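Ketosynthase (Streptomyces sp. MSC090213JE08, PDB 6KXD) probably catalyses the decarboxylative condensation of an acyl-ACP with malonyl-ACP, lengthening the chain as the ketosynthase of a highly reducing type II polyketide synthase. Local coordinates at residues F15-S20 and E26-G31. Numbering follows the deposited sequence.
Sequences FGVISS and EEYTAG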
loop_
_atom_site.group_PDB
_atom_site.type_symbol
_atom_site.label_atom_id
_atom_site.label_comp_id
_atom_site.label_asym_id
_atom_site.label_seq_id
_atom_site.Cartn_x
_atom_site.Cartn_y
_atom_site.Cartn_z
ATOM N N PHE A 15 4.564 16.378 13.007
ATOM C CA PHE A 15 3.226 16.044 12.586
ATOM C C PHE A 15 2.763 17.046 11.551
ATOM O O PHE A 15 2.887 18.261 11.744
ATOM C CB PHE A 15 2.210 16.114 13.733
ATOM C CG PHE A 15 2.428 15.155 14.876
ATOM C CD1 PHE A 15 2.921 13.881 14.659
ATOM C CD2 PHE A 15 2.072 15.509 16.172
ATOM C CE1 PHE A 15 3.089 12.996 15.711
ATOM C CE2 PHE A 15 2.217 14.616 17.219
ATOM C CZ PHE A 15 2.729 13.360 16.988
ATOM N N GLY A 16 2.228 16.527 10.457
ATOM C CA GLY A 16 1.586 17.315 9.479
ATOM C C GLY A 16 0.163 16.838 9.315
ATOM O O GLY A 16 -0.046 15.643 9.171
ATOM N N VAL A 17 -0.783 17.779 9.271
ATOM C CA VAL A 17 -2.223 17.474 9.292
ATOM C C VAL A 17 -2.975 18.402 8.339
ATOM O O VAL A 17 -2.898 19.634 8.480
ATOM C CB VAL A 17 -2.820 17.615 10.708
ATOM C CG1 VAL A 17 -4.322 17.313 10.677
ATOM C CG2 VAL A 17 -2.110 16.767 11.740
ATOM N N ILE A 18 -3.735 17.787 7.432
ATOM C CA ILE A 18 -4.764 18.340 6.609
ATOM C C ILE A 18 -6.027 17.562 6.936
ATOM O O ILE A 18 -6.121 16.416 6.557
ATOM C CB ILE A 18 -4.485 18.173 5.108
ATOM C CG1 ILE A 18 -3.184 18.835 4.645
ATOM C CG2 ILE A 18 -5.675 18.665 4.316
ATOM C CD1 ILE A 18 -3.317 20.309 4.401
ATOM N N SER A 19 -6.995 18.173 7.610
ATOM C CA SER A 19 -8.142 17.395 8.074
ATOM C C SER A 19 -9.393 18.261 8.026
ATOM O O SER A 19 -9.312 19.498 7.950
ATOM C CB SER A 19 -7.906 16.856 9.469
ATOM O OG SER A 19 -8.371 17.760 10.457
ATOM N N SER A 20 -10.522 17.564 8.146
ATOM C CA SER A 20 -11.840 18.137 8.128
ATOM C C SER A 20 -12.081 18.972 9.393
ATOM O O SER A 20 -13.039 19.707 9.379
ATOM C CB SER A 20 -12.894 17.060 7.947
ATOM O OG SER A 20 -12.883 16.187 9.058
ATOM N N GLU A 26 -1.574 22.710 15.298
ATOM C CA GLU A 26 -2.308 23.599 16.235
ATOM C C GLU A 26 -3.813 23.462 16.019
ATOM O O GLU A 26 -4.515 23.110 16.945
ATOM C CB GLU A 26 -1.947 25.072 16.062
ATOM C CG GLU A 26 -0.931 25.579 17.052
ATOM C CD GLU A 26 -0.670 27.059 16.836
ATOM O OE1 GLU A 26 -1.578 27.879 17.151
ATOM O OE2 GLU A 26 0.407 27.384 16.293
ATOM N N GLU A 27 -4.265 23.765 14.797
ATOM C CA GLU A 27 -5.668 23.661 14.386
ATOM C C GLU A 27 -6.213 22.267 14.740
ATOM O O GLU A 27 -7.378 22.127 15.082
ATOM C CB GLU A 27 -5.821 23.870 12.887
ATOM C CG GLU A 27 -6.291 25.238 12.424
ATOM C CD GLU A 27 -7.362 25.157 11.336
ATOM O OE1 GLU A 27 -8.537 25.456 11.633
ATOM O OE2 GLU A 27 -7.033 24.786 10.188
ATOM N N TYR A 28 -5.372 21.229 14.627
ATOM C CA TYR A 28 -5.851 19.853 14.747
ATOM C C TYR A 28 -5.961 19.487 16.216
ATOM O O TYR A 28 -6.948 18.904 16.618
ATOM C CB TYR A 28 -4.915 18.877 14.031
ATOM C CG TYR A 28 -5.385 17.440 14.015
ATOM C CD1 TYR A 28 -6.585 17.102 13.429
ATOM C CD2 TYR A 28 -4.589 16.423 14.513
ATOM C CE1 TYR A 28 -7.022 15.783 13.375
ATOM C CE2 TYR A 28 -4.996 15.098 14.458
ATOM C CZ TYR A 28 -6.227 14.781 13.906
ATOM O OH TYR A 28 -6.623 13.474 13.821
ATOM N N THR A 29 -4.956 19.860 17.014
ATOM C CA THR A 29 -5.049 19.692 18.433
ATOM C C THR A 29 -6.298 20.422 18.973
ATOM O O THR A 29 -6.932 19.929 19.920
ATOM C CB THR A 29 -3.801 20.204 19.146
ATOM O OG1 THR A 29 -2.658 19.646 18.490
ATOM C CG2 THR A 29 -3.801 19.841 20.610
ATOM N N ALA A 30 -6.641 21.571 18.375
ATOM C CA ALA A 30 -7.808 22.376 18.796
ATOM C C ALA A 30 -9.069 21.578 18.481
ATOM O O ALA A 30 -9.907 21.391 19.360
ATOM C CB ALA A 30 -7.864 23.722 18.100
ATOM N N GLY A 31 -9.174 21.128 17.222
ATOM C CA GLY A 31 -10.343 20.407 16.733
ATOM C C GLY A 31 -10.612 19.189 17.590
ATOM O O GLY A 31 -11.762 18.934 17.956
#
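Val17 of strand 10-19 and Tyr28, one turn into helix 24-34, bring the two backbones to their nearest approach, with 7.0 Å between Val17 CA and Tyr28 CA. The chain turns back from strand 10-19 through short antiparallel strand 22-23 into helix 24-34, within the thiolase fold of the ketosynthase, and because extended residues alternate, Val17 and Ser19 direct their side chains toward the helix while Ile18 faces helix 77-93 on the other side of the sheet. No hydrogen bond crosses between 15-20 and 26-31; between these segments the packing is that of one ring, Tyr28, against Val17 and Ser19. The tyrosine CG is anti to its own backbone nitrogen (chi1 -176°), which brings the ring over the strand. Val17 CG1 sits over one face in a CH-pi contact, 3.8 Å from the ring centroid and displaced toward the rim, with Tyr28 CG its closest ring atom at 3.5 Å. The other methyl, CG2, meets the ring at CD2, so both branches of the valine lie against it. The Tyr28 side chain also touches Leu334 of helix 331-334 and Leu351 of helix 341-355, and Tyr28 OH is hydrogen-bonded to Leu344 O of helix 341-355, tying the buried hydroxyl to a neighbouring helix. With a leucine here, the carbonyl of Leu344 would probably lose its phenolic partner and the valine methyls the flat surface they pack on. Ser19 OG, held by hydrogen bonds with Ile21 N and with Gly22 O of strand 22-23, approaches the ring obliquely, 3.5 Å from Tyr28 CD1.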